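Local coordinates for aminoglycoside N(6')acetyltransferase (Legionella pneumophila subsp. pneumophila, PDB 3F5B), which probably transfers an acetyl group from acetyl-CoA to an amino group of aminoglycosides, as a GNAT-type acetyltransferase, at residues S23-E26 / L27-W31; K169-I172 / E173-K176. All blocks are in the same frame, centred on the assembly; numbering follows the deposited sequence.

Both contacts are local, one in the first helix of this GNAT-type acetyltransferase and one where the last strand passes into the C-terminal helix. The chain first pairs strand 15-19 into the mixed sheet, then enters contact 1, where residues 23-31 run from a 3-10 turn through the whole first helix, 25-31. Side chains of contact 1 pack on helix 43-57 and on strands 65-71 and 74-84. Contact 2 comes near the C terminus, where strand 164-171 ends and helix 172-178 begins, next to helix 109-123 and strand 129-132. The two are in series. Neither nests in or crosses the other, and each closes only a local turn. The centres of contact 1 and contact 2 are about 31 Å apart.

Contact 1: S23-E26 / L27-W31; sequences SQHE and LVLGW
His25 and Leu29 meet one turn apart on helix 25-31, the first helix of this GNAT domain. Their backbones are joined by the bond from Leu29 N to His25 O, 2.9 Å long and nearly straight at 169°. The side chains also touch. Leu29 CD1 lies 3.6 Å from His25 CD2 and approaches the imidazole obliquely. The ring reaches Leu29 because His25 CG stands opposite its own backbone N, with chi1 -160°. Both side chains then pack on helix 43-57, His25 on Leu53 and Leu57, Leu29 on Ile50.

The tight side is hydrophobic. Val28 is buried against Leu53, Tyr78 and Met20, and its N bonds to Gln24 O at 3.1 Å. Leu27 rests on one face of the Trp31 indole, its CG 3.9 Å above the ring plane and offset toward the rim. Both residues also touch Ile68 and Pro75. The amide end of Gln24 turns away from the helix, and its NE2 bonds to Tyr70 OH.

The loose side carries Glu26 and Gly30, both exposed. Gly30 N bonds to Glu26 O at 2.9 Å, while the Glu26 chain runs outward. At the start of the helix a water replaces a direct turn bond. It donates to Ser23 O at 2.9 Å and accepts from Leu27 N at 2.8 Å.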
loop_
_atom_site.group_PDB
_atom_site.type_symbol
_atom_site.label_atom_id
_atom_site.label_comp_id
_atom_site.label_asym_id
_atom_site.label_seq_id
_atom_site.Cartn_x
_atom_site.Cartn_y
_atom_site.Cartn_z
ATOM N N SER A 23 -9.975 -16.342 -6.928
ATOM C CA SER A 23 -9.306 -17.536 -6.448
ATOM C C SER A 23 -8.379 -17.238 -5.273
ATOM O O SER A 23 -7.943 -18.157 -4.585
ATOM C CB SER A 23 -8.552 -18.233 -7.573
ATOM O OG SER A 23 -7.491 -17.412 -7.985
ATOM N N GLN A 24 -8.092 -15.958 -5.034
ATOM C CA GLN A 24 -7.192 -15.551 -3.960
ATOM C C GLN A 24 -7.959 -14.939 -2.805
ATOM O O GLN A 24 -7.359 -14.492 -1.837
ATOM C CB GLN A 24 -6.165 -14.556 -4.492
ATOM C CG GLN A 24 -5.159 -15.166 -5.452
ATOM C CD GLN A 24 -4.868 -14.289 -6.654
ATOM O OE1 GLN A 24 -5.664 -13.411 -7.033
ATOM N NE2 GLN A 24 -3.701 -14.512 -7.266
ATOM N N HIS A 25 -9.282 -14.899 -2.923
ATOM C CA HIS A 25 -10.129 -14.259 -1.929
ATOM C C HIS A 25 -9.929 -14.821 -0.501
ATOM O O HIS A 25 -9.645 -14.065 0.449
ATOM C CB HIS A 25 -11.611 -14.384 -2.324
ATOM C CG HIS A 25 -12.504 -13.377 -1.654
ATOM N ND1 HIS A 25 -13.844 -13.256 -1.952
ATOM C CD2 HIS A 25 -12.245 -12.445 -0.701
ATOM C CE1 HIS A 25 -14.374 -12.293 -1.218
ATOM N NE2 HIS A 25 -13.424 -11.784 -0.450
ATOM N N GLU A 26 -10.075 -16.142 -0.357
ATOM C CA GLU A 26 -9.951 -16.766 0.944
ATOM C C GLU A 26 -8.543 -16.623 1.518
ATOM O O GLU A 26 -8.396 -16.376 2.715
ATOM C CB GLU A 26 -10.446 -18.220 0.913
ATOM C CG GLU A 26 -11.919 -18.273 0.469
ATOM C CD GLU A 26 -12.621 -19.549 0.801
ATOM O OE1 GLU A 26 -11.956 -20.625 0.915
ATOM O OE2 GLU A 26 -13.856 -19.473 0.939
ATOM N N LEU A 27 -7.521 -16.719 0.660
ATOM C CA LEU A 27 -6.127 -16.455 1.082
ATOM C C LEU A 27 -5.968 -15.112 1.792
ATOM O O LEU A 27 -5.388 -15.028 2.899
ATOM C CB LEU A 27 -5.151 -16.549 -0.105
ATOM C CG LEU A 27 -3.694 -16.093 0.123
ATOM C CD1 LEU A 27 -2.962 -17.007 1.069
ATOM C CD2 LEU A 27 -2.924 -15.975 -1.193
ATOM N N VAL A 28 -6.460 -14.052 1.142
ATOM C CA VAL A 28 -6.325 -12.708 1.676
ATOM C C VAL A 28 -7.227 -12.534 2.903
ATOM O O VAL A 28 -6.827 -11.917 3.899
ATOM C CB VAL A 28 -6.618 -11.639 0.599
ATOM C CG1 VAL A 28 -6.737 -10.244 1.209
ATOM C CG2 VAL A 28 -5.509 -11.678 -0.481
ATOM N N LEU A 29 -8.438 -13.090 2.856
ATOM C CA LEU A 29 -9.287 -13.064 4.055
ATOM C C LEU A 29 -8.600 -13.665 5.318
ATOM O O LEU A 29 -8.685 -13.099 6.429
ATOM C CB LEU A 29 -10.655 -13.702 3.776
ATOM C CG LEU A 29 -11.668 -12.806 3.032
ATOM C CD1 LEU A 29 -12.877 -13.651 2.647
ATOM C CD2 LEU A 29 -12.116 -11.599 3.868
ATOM N N GLY A 30 -7.903 -14.783 5.146
ATOM C CA GLY A 30 -7.170 -15.385 6.256
ATOM C C GLY A 30 -6.082 -14.421 6.708
ATOM O O GLY A 30 -5.932 -14.150 7.909
ATOM N N TRP A 31 -5.349 -13.891 5.733
ATOM C CA TRP A 31 -4.242 -12.973 5.979
ATOM C C TRP A 31 -4.635 -11.824 6.910
ATOM O O TRP A 31 -3.932 -11.518 7.856
ATOM C CB TRP A 31 -3.754 -12.364 4.669
ATOM C CG TRP A 31 -2.749 -13.193 3.908
ATOM C CD1 TRP A 31 -2.144 -14.365 4.314
ATOM C CD2 TRP A 31 -2.205 -12.883 2.633
ATOM N NE1 TRP A 31 -1.266 -14.793 3.356
ATOM C CE2 TRP A 31 -1.267 -13.888 2.322
ATOM C CE3 TRP A 31 -2.391 -11.824 1.732
ATOM C CZ2 TRP A 31 -0.550 -13.900 1.105
ATOM C CZ3 TRP A 31 -1.678 -11.825 0.539
ATOM C CH2 TRP A 31 -0.764 -12.868 0.233
HETATM O O HOH W 1 -7.671 -18.135 -1.731
#

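Contact 2: K169-I172 / E173-K176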
loop_
_atom_site.group_PDB
_atom_site.type_symbol
_atom_site.label_atom_id
_atom_site.label_comp_id
_atom_site.label_asym_id
_atom_site.label_seq_id
_atom_site.Cartn_x
_atom_site.Cartn_y
_atom_site.Cartn_z
ATOM N N LYS A 169 4.102 11.359 2.049
ATOM C CA LYS A 169 4.070 11.583 0.615
ATOM C C LYS A 169 5.403 11.164 -0.007
ATOM O O LYS A 169 6.484 11.393 0.590
ATOM C CB LYS A 169 3.762 13.068 0.337
ATOM C CG LYS A 169 3.871 13.510 -1.121
ATOM C CD LYS A 169 3.800 15.047 -1.281
ATOM C CE LYS A 169 5.162 15.696 -1.098
ATOM N NZ LYS A 169 5.182 17.229 -1.077
ATOM N N LEU A 170 5.314 10.528 -1.177
ATOM C CA LEU A 170 6.497 10.143 -1.954
ATOM C C LEU A 170 6.415 10.694 -3.371
ATOM O O LEU A 170 5.382 10.567 -4.022
ATOM C CB LEU A 170 6.647 8.618 -1.983
ATOM C CG LEU A 170 7.768 7.992 -2.824
ATOM C CD1 LEU A 170 9.125 8.509 -2.400
ATOM C CD2 LEU A 170 7.713 6.486 -2.690
ATOM N N CYS A 171 7.511 11.291 -3.833
ATOM C CA CYS A 171 7.596 11.788 -5.202
ATOM C C CYS A 171 8.144 10.712 -6.143
ATOM O O CYS A 171 9.313 10.336 -6.054
ATOM C CB CYS A 171 8.447 13.054 -5.259
ATOM S SG CYS A 171 8.846 13.570 -6.922
ATOM N N ILE A 172 7.293 10.234 -7.046
ATOM C CA ILE A 172 7.679 9.149 -7.958
ATOM C C ILE A 172 8.902 9.520 -8.810
ATOM O O ILE A 172 9.784 8.688 -9.024
ATOM C CB ILE A 172 6.459 8.648 -8.772
ATOM C CG1 ILE A 172 5.383 8.139 -7.780
ATOM C CG2 ILE A 172 6.843 7.618 -9.856
ATOM C CD1 ILE A 172 4.195 7.407 -8.408
ATOM N N GLU A 173 8.992 10.778 -9.237
ATOM C CA GLU A 173 10.119 11.183 -10.073
ATOM C C GLU A 173 11.440 11.262 -9.297
ATOM O O GLU A 173 12.486 10.925 -9.842
ATOM C CB GLU A 173 9.807 12.457 -10.858
ATOM C CG GLU A 173 8.770 12.261 -12.002
ATOM C CD GLU A 173 9.172 11.233 -13.095
ATOM O OE1 GLU A 173 10.300 11.291 -13.632
ATOM O OE2 GLU A 173 8.333 10.366 -13.442
ATOM N N ASP A 174 11.386 11.644 -8.023
ATOM C CA ASP A 174 12.543 11.496 -7.138
ATOM C C ASP A 174 12.933 10.040 -6.996
ATOM O O ASP A 174 14.115 9.709 -7.066
ATOM C CB ASP A 174 12.261 12.039 -5.746
ATOM C CG ASP A 174 12.305 13.537 -5.687
ATOM O OD1 ASP A 174 13.000 14.160 -6.518
ATOM O OD2 ASP A 174 11.632 14.109 -4.802
ATOM N N LEU A 175 11.939 9.180 -6.782
ATOM C CA LEU A 175 12.184 7.746 -6.672
ATOM C C LEU A 175 12.983 7.244 -7.874
ATOM O O LEU A 175 13.996 6.578 -7.702
ATOM C CB LEU A 175 10.883 6.946 -6.521
ATOM C CG LEU A 175 11.027 5.410 -6.627
ATOM C CD1 LEU A 175 12.063 4.867 -5.634
ATOM C CD2 LEU A 175 9.687 4.656 -6.464
ATOM N N LYS A 176 12.523 7.571 -9.081
ATOM C CA LYS A 176 13.215 7.163 -10.309
ATOM C C LYS A 176 14.650 7.696 -10.401
ATOM O O LYS A 176 15.592 6.942 -10.653
ATOM C CB LYS A 176 12.417 7.602 -11.542
ATOM C CG LYS A 176 11.041 6.936 -11.654
ATOM C CD LYS A 176 10.372 7.345 -12.949
ATOM C CE LYS A 176 8.931 6.889 -13.001
ATOM N NZ LYS A 176 8.272 7.366 -14.256
#
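Lys176 NZ is gripped by two acceptors after its chain has passed Ile172, where Lys176 CE comes within 3.8 Å of Ile172 CG2. The contact spans a strand-to-helix junction with an N-cap: strand 164-171, the last in sequence in the GNAT sheet, gives way to the C-terminal helix 172-178. One acceptor is Glu173, whose chain bends at chi2 and forms a salt bridge. Lys176 NZ meets Glu173 OE2 on the syn side at 3.1 Å, 25° out of the carboxylate plane. The other is Ser125 O, which ties the helix to the loop after helix 109-123.

The backbone closes the first turn with Leu175 N bonding to Cys171 O at 3.0 Å, at an N-H...O angle of 165°. Ile172 O takes the next backbone bond, from Lys176 N at 3.0 Å. The Ile172 side chain is buried against Ile120, Val130 and Thr127. Leu175 is buried too, on His117 and Leu121 of helix 109-123.

Cys171 is the N-cap. In one of its two conformers chi1 170° swings the sulfur to the side of the carbonyl carbon, toward the helix. There SG accepts from Asp174 N at 3.4 Å, a capping bond that is long and doubtful because the side chain has a second conformation. The Asp174 carboxylate folds back over the same residue. A carboxylate at the start of a helix would probably interact favourably with the helix dipole. Asp174 CB lies 3.4 Å from Cys171 O.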